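Local coordinates for protein O-methyltransferase (Coxiella burnetii, PDB 3TR6) that probably transfers a methyl group from S-adenosylmethionine to a hydroxyl oxygen of an acceptor substrate, and binds S-adenosyl-L-homocysteine and a nickel ion, at residues Trp139-Lys150 against Leu163-Asn174; Val201-Met209 against Gly217-Ser225. One frame throughout, in Å; residues are numbered along the deposited sequence.

Interaction 1 (Trp139-Lys150 against Leu163-Asn174); sequences WQYDLIYIDADK and LLREGGLIAVDN. With NI (nickel (II) ion), chain B; SAH (S-adenosyl-L-homocysteine), chain C.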
loop_
_atom_site.group_PDB
_atom_site.type_symbol
_atom_site.label_atom_id
_atom_site.label_comp_id
_atom_site.label_asym_id
_atom_site.label_seq_id
_atom_site.Cartn_x
_atom_site.Cartn_y
_atom_site.Cartn_z
ATOM N N TRP A 139 -20.377 -2.346 11.304
ATOM C CA TRP A 139 -20.210 -1.147 10.476
ATOM C C TRP A 139 -19.489 -0.007 11.204
ATOM O O TRP A 139 -19.445 1.124 10.718
ATOM C CB TRP A 139 -21.558 -0.641 9.948
ATOM C CG TRP A 139 -22.334 -1.627 9.118
ATOM C CD1 TRP A 139 -23.201 -2.580 9.571
ATOM C CD2 TRP A 139 -22.334 -1.734 7.686
ATOM N NE1 TRP A 139 -23.733 -3.279 8.511
ATOM C CE2 TRP A 139 -23.218 -2.779 7.344
ATOM C CE3 TRP A 139 -21.669 -1.050 6.662
ATOM C CZ2 TRP A 139 -23.451 -3.159 6.023
ATOM C CZ3 TRP A 139 -21.903 -1.433 5.346
ATOM C CH2 TRP A 139 -22.785 -2.476 5.041
ATOM N N GLN A 140 -18.917 -0.304 12.365
ATOM C CA GLN A 140 -18.326 0.740 13.196
ATOM C C GLN A 140 -16.813 0.917 13.045
ATOM O O GLN A 140 -16.272 1.955 13.419
ATOM C CB GLN A 140 -18.678 0.508 14.667
ATOM C CG GLN A 140 -20.168 0.589 14.947
ATOM C CD GLN A 140 -20.771 1.893 14.464
ATOM O OE1 GLN A 140 -21.633 1.908 13.581
ATOM N NE2 GLN A 140 -20.315 2.999 15.038
ATOM N N TYR A 141 -16.134 -0.083 12.495
ATOM C CA TYR A 141 -14.679 -0.046 12.428
ATOM C C TYR A 141 -14.121 0.366 11.068
ATOM O O TYR A 141 -14.733 0.117 10.026
ATOM C CB TYR A 141 -14.096 -1.377 12.908
ATOM C CG TYR A 141 -14.369 -1.594 14.370
ATOM C CD1 TYR A 141 -13.465 -1.162 15.328
ATOM C CD2 TYR A 141 -15.556 -2.182 14.798
ATOM C CE1 TYR A 141 -13.715 -1.330 16.667
ATOM C CE2 TYR A 141 -15.815 -2.355 16.144
ATOM C CZ TYR A 141 -14.888 -1.926 17.072
ATOM O OH TYR A 141 -15.122 -2.088 18.418
ATOM N N ASP A 142 -12.952 1.003 11.108
ATOM C CA ASP A 142 -12.302 1.550 9.926
ATOM C C ASP A 142 -11.248 0.605 9.367
ATOM O O ASP A 142 -11.136 0.431 8.154
ATOM C CB ASP A 142 -11.658 2.889 10.275
ATOM C CG ASP A 142 -12.670 3.906 10.756
ATOM O OD1 ASP A 142 -13.738 4.033 10.115
ATOM O OD2 ASP A 142 -12.402 4.567 11.781
ATOM N N LEU A 143 -10.486 -0.011 10.263
ATOM C CA LEU A 143 -9.353 -0.834 9.873
ATOM C C LEU A 143 -9.194 -2.022 10.806
ATOM O O LEU A 143 -9.126 -1.860 12.023
ATOM C CB LEU A 143 -8.073 0.008 9.877
ATOM C CG LEU A 143 -6.742 -0.720 9.661
ATOM C CD1 LEU A 143 -6.758 -1.500 8.364
ATOM C CD2 LEU A 143 -5.580 0.260 9.680
ATOM N N ILE A 144 -9.135 -3.217 10.231
ATOM C CA ILE A 144 -8.892 -4.423 11.014
ATOM C C ILE A 144 -7.669 -5.199 10.500
ATOM O O ILE A 144 -7.591 -5.551 9.322
ATOM C CB ILE A 144 -10.132 -5.340 11.047
ATOM C CG1 ILE A 144 -11.330 -4.594 11.637
ATOM C CG2 ILE A 144 -9.855 -6.589 11.861
ATOM C CD1 ILE A 144 -12.617 -5.409 11.677
ATOM N N TYR A 145 -6.721 -5.455 11.397
ATOM C CA TYR A 145 -5.499 -6.182 11.064
ATOM C C TYR A 145 -5.547 -7.590 11.641
ATOM O O TYR A 145 -5.550 -7.772 12.860
ATOM C CB TYR A 145 -4.278 -5.425 11.590
ATOM C CG TYR A 145 -2.944 -6.110 11.358
ATOM C CD1 TYR A 145 -2.559 -6.525 10.091
ATOM C CD2 TYR A 145 -2.056 -6.307 12.408
ATOM C CE1 TYR A 145 -1.330 -7.139 9.880
ATOM C CE2 TYR A 145 -0.831 -6.912 12.212
ATOM C CZ TYR A 145 -0.469 -7.330 10.949
ATOM O OH TYR A 145 0.758 -7.935 10.764
ATOM N N ILE A 146 -5.590 -8.581 10.755
ATOM C CA ILE A 146 -5.722 -9.976 11.155
ATOM C C ILE A 146 -4.373 -10.681 11.154
ATOM O O ILE A 146 -3.793 -10.921 10.095
ATOM C CB ILE A 146 -6.668 -10.736 10.215
ATOM C CG1 ILE A 146 -8.043 -10.058 10.177
ATOM C CG2 ILE A 146 -6.765 -12.197 10.634
ATOM C CD1 ILE A 146 -8.977 -10.629 9.139
ATOM N N ASP A 147 -3.884 -11.029 12.342
ATOM C CA ASP A 147 -2.557 -11.620 12.478
ATOM C C ASP A 147 -2.453 -12.512 13.721
ATOM O O ASP A 147 -1.564 -12.340 14.557
ATOM C CB ASP A 147 -1.499 -10.511 12.500
ATOM C CG ASP A 147 -0.088 -11.047 12.493
ATOM O OD1 ASP A 147 0.845 -10.272 12.794
ATOM O OD2 ASP A 147 0.088 -12.245 12.190
ATOM N N ALA A 148 -3.370 -13.467 13.834
ATOM C CA ALA A 148 -3.375 -14.405 14.955
ATOM C C ALA A 148 -3.233 -15.846 14.466
ATOM O O ALA A 148 -2.470 -16.122 13.543
ATOM C CB ALA A 148 -4.642 -14.238 15.778
ATOM N N ASP A 149 -3.961 -16.765 15.088
ATOM C CA ASP A 149 -3.941 -18.159 14.654
ATOM C C ASP A 149 -4.464 -18.278 13.224
ATOM O O ASP A 149 -5.581 -17.854 12.925
ATOM C CB ASP A 149 -4.745 -19.048 15.612
ATOM C CG ASP A 149 -6.101 -18.455 15.971
ATOM O OD1 ASP A 149 -6.149 -17.280 16.397
ATOM O OD2 ASP A 149 -7.120 -19.165 15.829
ATOM N N LYS A 150 -3.653 -18.860 12.344
ATOM C CA LYS A 150 -3.960 -18.880 10.914
ATOM C C LYS A 150 -5.152 -19.766 10.556
ATOM O O LYS A 150 -5.811 -19.545 9.543
ATOM C CB LYS A 150 -2.731 -19.288 10.094
ATOM C CG LYS A 150 -1.464 -18.519 10.448
ATOM C CD LYS A 150 -1.690 -17.011 10.462
ATOM C CE LYS A 150 -0.439 -16.280 10.944
ATOM N NZ LYS A 150 -0.703 -14.862 11.323
ATOM N N LEU A 163 -17.999 -6.057 10.753
ATOM C CA LEU A 163 -17.629 -4.986 11.673
ATOM C C LEU A 163 -17.104 -3.731 10.976
ATOM O O LEU A 163 -16.996 -2.667 11.590
ATOM C CB LEU A 163 -16.590 -5.490 12.677
ATOM C CG LEU A 163 -17.097 -6.429 13.771
ATOM C CD1 LEU A 163 -15.981 -7.322 14.284
ATOM C CD2 LEU A 163 -17.729 -5.640 14.912
ATOM N N LEU A 164 -16.770 -3.857 9.696
ATOM C CA LEU A 164 -16.198 -2.739 8.956
ATOM C C LEU A 164 -17.265 -1.803 8.423
ATOM O O LEU A 164 -18.311 -2.245 7.942
ATOM C CB LEU A 164 -15.333 -3.232 7.792
ATOM C CG LEU A 164 -13.911 -3.707 8.103
ATOM C CD1 LEU A 164 -13.201 -4.055 6.811
ATOM C CD2 LEU A 164 -13.136 -2.652 8.880
ATOM N N ARG A 165 -16.992 -0.505 8.508
ATOM C CA ARG A 165 -17.827 0.481 7.841
ATOM C C ARG A 165 -17.702 0.299 6.336
ATOM O O ARG A 165 -16.862 -0.462 5.855
ATOM C CB ARG A 165 -17.410 1.904 8.211
ATOM C CG ARG A 165 -16.084 2.350 7.604
ATOM C CD ARG A 165 -15.946 3.862 7.677
ATOM N NE ARG A 165 -14.589 4.348 7.429
ATOM C CZ ARG A 165 -14.071 4.567 6.224
ATOM N NH1 ARG A 165 -14.782 4.320 5.133
ATOM N NH2 ARG A 165 -12.834 5.024 6.111
ATOM N N GLU A 166 -18.551 0.995 5.594
ATOM C CA GLU A 166 -18.430 1.036 4.150
ATOM C C GLU A 166 -17.117 1.742 3.829
ATOM O O GLU A 166 -16.870 2.851 4.308
ATOM C CB GLU A 166 -19.612 1.798 3.562
ATOM C CG GLU A 166 -19.767 1.683 2.062
ATOM C CD GLU A 166 -21.112 2.202 1.592
ATOM O OE1 GLU A 166 -22.140 1.543 1.880
ATOM O OE2 GLU A 166 -21.142 3.272 0.945
ATOM N N GLY A 167 -16.265 1.090 3.044
ATOM C CA GLY A 167 -14.958 1.635 2.730
ATOM C C GLY A 167 -13.913 1.303 3.782
ATOM O O GLY A 167 -12.788 1.793 3.719
ATOM N N GLY A 168 -14.285 0.474 4.753
ATOM C CA GLY A 168 -13.353 0.012 5.764
ATOM C C GLY A 168 -12.314 -0.916 5.165
ATOM O O GLY A 168 -12.480 -1.400 4.042
ATOM N N LEU A 169 -11.243 -1.177 5.910
ATOM C CA LEU A 169 -10.127 -1.951 5.374
ATOM C C LEU A 169 -9.717 -3.152 6.229
ATOM O O LEU A 169 -9.485 -3.024 7.431
ATOM C CB LEU A 169 -8.915 -1.045 5.151
ATOM C CG LEU A 169 -7.718 -1.708 4.474
ATOM C CD1 LEU A 169 -8.056 -2.059 3.029
ATOM C CD2 LEU A 169 -6.482 -0.819 4.542
ATOM N N ILE A 170 -9.628 -4.316 5.592
ATOM C CA ILE A 170 -9.044 -5.499 6.219
ATOM C C ILE A 170 -7.604 -5.680 5.747
ATOM O O ILE A 170 -7.333 -5.667 4.550
ATOM C CB ILE A 170 -9.807 -6.784 5.858
ATOM C CG1 ILE A 170 -11.233 -6.742 6.402
ATOM C CG2 ILE A 170 -9.079 -7.999 6.405
ATOM C CD1 ILE A 170 -12.090 -7.880 5.923
ATOM N N ALA A 171 -6.687 -5.847 6.693
ATOM C CA ALA A 171 -5.307 -6.188 6.371
ATOM C C ALA A 171 -4.984 -7.577 6.918
ATOM O O ALA A 171 -5.177 -7.840 8.102
ATOM C CB ALA A 171 -4.356 -5.152 6.931
ATOM N N VAL A 172 -4.506 -8.465 6.052
ATOM C CA VAL A 172 -4.188 -9.830 6.459
ATOM C C VAL A 172 -2.714 -10.138 6.226
ATOM O O VAL A 172 -2.213 -9.991 5.113
ATOM C CB VAL A 172 -5.051 -10.859 5.702
ATOM C CG1 VAL A 172 -4.745 -12.275 6.180
ATOM C CG2 VAL A 172 -6.530 -10.541 5.874
ATOM N N ASP A 173 -2.026 -10.568 7.277
ATOM C CA ASP A 173 -0.610 -10.902 7.178
ATOM C C ASP A 173 -0.411 -12.384 6.857
ATOM O O ASP A 173 -1.332 -13.188 6.997
ATOM C CB ASP A 173 0.109 -10.542 8.479
ATOM C CG ASP A 173 1.619 -10.650 8.366
ATOM O OD1 ASP A 173 2.132 -10.776 7.232
ATOM O OD2 ASP A 173 2.295 -10.592 9.413
ATOM N N ASN A 174 0.793 -12.728 6.408
ATOM C CA ASN A 174 1.199 -14.121 6.206
ATOM C C ASN A 174 0.431 -14.869 5.119
ATOM O O ASN A 174 0.252 -16.082 5.208
ATOM C CB ASN A 174 1.140 -14.912 7.524
ATOM C CG ASN A 174 1.965 -14.273 8.629
ATOM O OD1 ASN A 174 3.201 -14.328 8.620
ATOM N ND2 ASN A 174 1.283 -13.665 9.593
HETATM NI NI NI B . 2.501 -12.246 11.284
HETATM N N SAH C . 0.699 -8.601 15.244
HETATM C CA SAH C . 1.546 -9.263 16.197
HETATM C CB SAH C . 1.775 -10.718 15.822
HETATM C CG SAH C . 1.125 -11.755 16.708
HETATM S SD SAH C . 1.556 -13.465 16.422
HETATM C C SAH C . 2.857 -8.562 16.279
HETATM O O SAH C . 3.850 -9.167 16.769
HETATM O OXT SAH C . 2.984 -7.382 15.865
HETATM C "C5'" SAH C . 0.169 -14.515 16.825
HETATM C "C4'" SAH C . -0.530 -14.232 18.043
HETATM O "O4'" SAH C . -1.895 -14.771 17.962
HETATM C "C3'" SAH C . 0.116 -14.916 19.183
HETATM O "O3'" SAH C . 0.463 -13.987 20.125
HETATM C "C2'" SAH C . -0.905 -15.830 19.718
HETATM O "O2'" SAH C . -0.867 -15.850 21.090
HETATM C "C1'" SAH C . -2.180 -15.235 19.245
HETATM N N9 SAH C . -3.334 -16.128 19.212
HETATM C C8 SAH C . -3.339 -17.432 18.894
HETATM N N7 SAH C . -4.605 -17.872 18.981
HETATM C C5 SAH C . -5.403 -16.851 19.352
HETATM C C6 SAH C . -6.774 -16.727 19.595
HETATM N N6 SAH C . -7.647 -17.849 19.460
HETATM N N1 SAH C . -7.260 -15.528 19.961
HETATM C C2 SAH C . -6.455 -14.465 20.094
HETATM N N3 SAH C . -5.138 -14.553 19.871
HETATM C C4 SAH C . -4.589 -15.728 19.500
HETATM O O HOH W 1 -3.131 -14.011 9.559
#

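Interaction 2 (Val201-Met209 against Gly217-Ser225); sequences VYKDERVDM and GLTLARKKS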
loop_
_atom_site.group_PDB
_atom_site.type_symbol
_atom_site.label_atom_id
_atom_site.label_comp_id
_atom_site.label_asym_id
_atom_site.label_seq_id
_atom_site.Cartn_x
_atom_site.Cartn_y
_atom_site.Cartn_z
ATOM N N VAL A 201 -10.683 -14.676 -1.362
ATOM C CA VAL A 201 -10.599 -13.219 -1.335
ATOM C C VAL A 201 -10.476 -12.628 -2.739
ATOM O O VAL A 201 -11.109 -11.624 -3.057
ATOM C CB VAL A 201 -9.423 -12.733 -0.465
ATOM C CG1 VAL A 201 -9.154 -11.256 -0.709
ATOM C CG2 VAL A 201 -9.702 -12.993 1.003
ATOM N N TYR A 202 -9.657 -13.259 -3.571
ATOM C CA TYR A 202 -9.468 -12.828 -4.951
ATOM C C TYR A 202 -10.787 -12.835 -5.732
ATOM O O TYR A 202 -10.994 -12.019 -6.635
ATOM C CB TYR A 202 -8.432 -13.722 -5.641
ATOM C CG TYR A 202 -8.226 -13.421 -7.105
ATOM C CD1 TYR A 202 -7.769 -12.179 -7.520
ATOM C CD2 TYR A 202 -8.482 -14.385 -8.073
ATOM C CE1 TYR A 202 -7.581 -11.899 -8.858
ATOM C CE2 TYR A 202 -8.296 -14.117 -9.414
ATOM C CZ TYR A 202 -7.843 -12.871 -9.801
ATOM O OH TYR A 202 -7.652 -12.597 -11.135
ATOM N N LYS A 203 -11.678 -13.754 -5.372
ATOM C CA LYS A 203 -12.961 -13.895 -6.052
ATOM C C LYS A 203 -14.073 -13.115 -5.357
ATOM O O LYS A 203 -15.140 -12.896 -5.930
ATOM C CB LYS A 203 -13.349 -15.375 -6.165
ATOM C CG LYS A 203 -12.601 -16.133 -7.248
ATOM C CD LYS A 203 -12.790 -15.448 -8.596
ATOM C CE LYS A 203 -12.067 -16.184 -9.713
ATOM N NZ LYS A 203 -12.216 -15.479 -11.018
ATOM N N ASP A 204 -13.819 -12.700 -4.120
ATOM C CA ASP A 204 -14.824 -12.013 -3.314
ATOM C C ASP A 204 -15.205 -10.653 -3.906
ATOM O O ASP A 204 -14.377 -9.750 -4.002
ATOM C CB ASP A 204 -14.329 -11.860 -1.873
ATOM C CG ASP A 204 -15.395 -11.323 -0.943
ATOM O OD1 ASP A 204 -16.535 -11.117 -1.403
ATOM O OD2 ASP A 204 -15.097 -11.116 0.252
ATOM N N GLU A 205 -16.469 -10.518 -4.296
ATOM C CA GLU A 205 -16.951 -9.294 -4.929
ATOM C C GLU A 205 -17.482 -8.275 -3.928
ATOM O O GLU A 205 -18.027 -7.242 -4.314
ATOM C CB GLU A 205 -18.017 -9.616 -5.977
ATOM C CG GLU A 205 -17.441 -9.993 -7.333
ATOM C CD GLU A 205 -18.479 -10.589 -8.262
ATOM O OE1 GLU A 205 -19.606 -10.859 -7.794
ATOM O OE2 GLU A 205 -18.170 -10.792 -9.456
ATOM N N ARG A 206 -17.317 -8.566 -2.643
ATOM C CA ARG A 206 -17.724 -7.650 -1.588
ATOM C C ARG A 206 -16.618 -6.646 -1.285
ATOM O O ARG A 206 -16.822 -5.680 -0.545
ATOM C CB ARG A 206 -18.061 -8.433 -0.324
ATOM C CG ARG A 206 -19.158 -9.457 -0.511
ATOM C CD ARG A 206 -19.328 -10.303 0.727
ATOM N NE ARG A 206 -18.194 -11.195 0.931
ATOM C CZ ARG A 206 -18.100 -12.065 1.927
ATOM N NH1 ARG A 206 -19.078 -12.161 2.816
ATOM N NH2 ARG A 206 -17.028 -12.839 2.035
ATOM N N VAL A 207 -15.445 -6.883 -1.867
ATOM C CA VAL A 207 -14.269 -6.071 -1.579
ATOM C C VAL A 207 -13.482 -5.717 -2.833
ATOM O O VAL A 207 -13.613 -6.365 -3.868
ATOM C CB VAL A 207 -13.307 -6.803 -0.619
ATOM C CG1 VAL A 207 -13.981 -7.090 0.703
ATOM C CG2 VAL A 207 -12.807 -8.095 -1.258
ATOM N N ASP A 208 -12.673 -4.668 -2.725
ATOM C CA ASP A 208 -11.593 -4.415 -3.667
ATOM C C ASP A 208 -10.312 -4.762 -2.927
ATOM O O ASP A 208 -10.164 -4.431 -1.751
ATOM C CB ASP A 208 -11.570 -2.949 -4.107
ATOM C CG ASP A 208 -12.727 -2.595 -5.025
ATOM O OD1 ASP A 208 -13.046 -3.405 -5.922
ATOM O OD2 ASP A 208 -13.325 -1.513 -4.841
HETATM N N MSE A 209 -9.388 -5.439 -3.595
HETATM C CA MSE A 209 -8.217 -5.944 -2.889
HETATM C C MSE A 209 -6.893 -5.789 -3.625
HETATM O O MSE A 209 -6.841 -5.373 -4.784
HETATM C CB MSE A 209 -8.434 -7.403 -2.462
HETATM C CG MSE A 209 -8.751 -8.364 -3.601
HETATM SE SE MSE A 209 -7.156 -9.018 -4.517
HETATM C CE MSE A 209 -6.387 -10.108 -3.093
ATOM N N GLY A 217 3.782 -10.916 3.137
ATOM C CA GLY A 217 2.646 -10.706 2.265
ATOM C C GLY A 217 1.510 -10.072 3.039
ATOM O O GLY A 217 1.122 -10.551 4.107
ATOM N N LEU A 218 0.982 -8.980 2.503
ATOM C CA LEU A 218 -0.099 -8.272 3.157
ATOM C C LEU A 218 -1.259 -8.046 2.191
ATOM O O LEU A 218 -1.165 -7.229 1.275
ATOM C CB LEU A 218 0.400 -6.940 3.719
ATOM C CG LEU A 218 -0.643 -6.180 4.543
ATOM C CD1 LEU A 218 -0.950 -6.912 5.848
ATOM C CD2 LEU A 218 -0.168 -4.767 4.809
ATOM N N THR A 219 -2.345 -8.785 2.389
ATOM C CA THR A 219 -3.545 -8.584 1.586
ATOM C C THR A 219 -4.378 -7.454 2.167
ATOM O O THR A 219 -4.639 -7.419 3.369
ATOM C CB THR A 219 -4.405 -9.858 1.505
ATOM O OG1 THR A 219 -3.681 -10.870 0.805
ATOM C CG2 THR A 219 -5.708 -9.588 0.762
ATOM N N LEU A 220 -4.777 -6.521 1.312
ATOM C CA LEU A 220 -5.676 -5.453 1.720
ATOM C C LEU A 220 -7.011 -5.630 1.014
ATOM O O LEU A 220 -7.057 -5.803 -0.200
ATOM C CB LEU A 220 -5.083 -4.088 1.387
ATOM C CG LEU A 220 -3.670 -3.848 1.909
ATOM C CD1 LEU A 220 -3.152 -2.488 1.463
ATOM C CD2 LEU A 220 -3.622 -3.978 3.423
ATOM N N ALA A 221 -8.093 -5.601 1.784
ATOM C CA ALA A 221 -9.434 -5.742 1.231
ATOM C C ALA A 221 -10.338 -4.614 1.721
ATOM O O ALA A 221 -10.682 -4.547 2.901
ATOM C CB ALA A 221 -10.018 -7.096 1.595
ATOM N N ARG A 222 -10.707 -3.722 0.805
ATOM C CA ARG A 222 -11.611 -2.625 1.120
ATOM C C ARG A 222 -13.068 -3.039 0.918
ATOM O O ARG A 222 -13.451 -3.490 -0.161
ATOM C CB ARG A 222 -11.286 -1.410 0.252
ATOM C CG ARG A 222 -12.169 -0.207 0.510
ATOM C CD ARG A 222 -11.916 0.891 -0.509
ATOM N NE ARG A 222 -12.787 2.036 -0.272
ATOM C CZ ARG A 222 -14.009 2.160 -0.779
ATOM N NH1 ARG A 222 -14.503 1.209 -1.561
ATOM N NH2 ARG A 222 -14.734 3.235 -0.503
ATOM N N LYS A 223 -13.875 -2.883 1.962
ATOM C CA LYS A 223 -15.293 -3.218 1.900
ATOM C C LYS A 223 -16.043 -2.248 0.982
ATOM O O LYS A 223 -16.126 -1.051 1.263
ATOM C CB LYS A 223 -15.900 -3.201 3.306
ATOM C CG LYS A 223 -17.335 -3.697 3.371
ATOM C CD LYS A 223 -17.868 -3.663 4.795
ATOM C CE LYS A 223 -19.292 -4.198 4.867
ATOM N NZ LYS A 223 -19.865 -4.071 6.234
ATOM N N LYS A 224 -16.586 -2.777 -0.113
ATOM C CA LYS A 224 -17.262 -1.961 -1.121
ATOM C C LYS A 224 -18.594 -1.385 -0.654
ATOM O O LYS A 224 -19.213 -1.884 0.293
ATOM C CB LYS A 224 -17.465 -2.751 -2.419
ATOM C CG LYS A 224 -16.176 -3.141 -3.104
ATOM C CD LYS A 224 -16.356 -3.318 -4.601
ATOM C CE LYS A 224 -17.245 -4.502 -4.927
ATOM N NZ LYS A 224 -17.045 -4.964 -6.333
ATOM N N SER A 225 -19.031 -0.332 -1.344
ATOM C CA SER A 225 -20.310 0.321 -1.057
ATOM C C SER A 225 -21.493 -0.598 -1.382
ATOM O O SER A 225 -21.400 -1.455 -2.264
ATOM C CB SER A 225 -20.429 1.624 -1.859
ATOM O OG SER A 225 -19.202 2.354 -1.849
ATOM O OXT SER A 225 -22.565 -0.515 -0.774
#

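Interaction 1 (Trp139-Lys150 against Leu163-Asn174)
Backbone hydrogen bonds join L143-I146 to L169-V172 as parallel neighbours: I144 N to L169 O, A171 N to I144 O and I146 N to A171 O all measure 2.8 Å, and the axes of the short strands are inclined by 14°. Before the bend at D142, Y141 N and O are hydrogen-bonded to L163 O and R165 N.

On one face, L143 CD1 lies beside L169 CD2 and Y145 CD1 packs against A171 CB; on the other, I146 CD1 touches I170 CG2 at 3.8 Å.

R165 leaves CB with chi1 71° and runs extended to NE, which meets D142 OD1 (2.8 Å) in the guanidinium plane but on the anti side of the carboxylate, the two planes being 60° apart. D142 OD2 accepts from K66 N and K67 N.

At the C-terminal strand ends, nickel is bound by D147 OD2 (2.6 Å) and D173 OD2 (2.5 Å); the N174 amide completes the site, though modelled doubtfully: its oxygen probably faces the metal. Q52 holds D173 OD1. K150 NZ pairs with D147 OD2 at 2.9 Å, and D147 OD1 accepts from the amino N of S-adenosyl-L-homocysteine. Metal and cofactor ligands at parallel strand ends typify Rossmann-like, metal-dependent O-methyltransferases.

Interaction 2 (Val201-Met209 against Gly217-Ser225)
V201, in the last turn of helix 189-203, meets T219 tip to tip, CG1 to CG2 at 4.1 Å; with V201 CG1 anti to the backbone N (chi1 167°), that methyl is the one directed at the strand. The helix ends at K203, and D204 is the first residue beyond it; its OD1 accepts R206 N in an Asx turn and also R206 NE, from opposite faces of the carboxylate. NE to OD1 and NH2 to OD2 make a side-on, two-nitrogen salt bridge, with the D204 carboxylate at the guanidinium edge, and E158 takes R206 NH1.

R206 O receives K224 N (2.9 Å, 168° at the hydrogen). V207 forms a non-hydrogen-bonded pair with K223, and its CB packs diagonally on A221 CB at 4.0 Å. D208 and R222 form the hydrogen-bonded pair, D208 N to R222 O at 2.9 Å and R222 N to D208 O at 2.7 Å. Across the D208 carboxylate runs the K224 chain at about a right angle, CD 3.5 Å from D208 OD2, while D208 OD1 stays 4.3 Å from K224 NZ.

M209, a selenomethionine, forms a non-hydrogen-bonded pair with A221, its bent chain carrying CE to T219 CG2 (3.9 Å). R25 of the second subunit bonds to D204 O and V207 O. The axes of the short strand segments lie at 151°, consistent with the antiparallel hairpin 207-212/218-223 completing the 3-2-1-4-5-7-6 sheet of class I methyltransferases.

Interaction 1 closes before interaction 2 opens along the chain, helix 189-203 leading from one to the other. Their centres lie 10 Å apart in one mixed sheet, where the order 141-146, 168-173, 218-223, 207-212 makes 168-173 and 218-223 direct neighbours. That seam is seen in the probable hydrogen bonds G167 N to K223 O (2.8 Å) and I170 O to A221 N (2.9 Å). Interaction 1 is the parallel, central pair and carries metal and cofactor ligands; interaction 2 is the antiparallel edge, with T219 about 12 Å, side chain to ion, from the nickel. Both also touch the second subunit, interaction 2 much more extensively, so the hairpin edge of the sheet lies at the subunit interface.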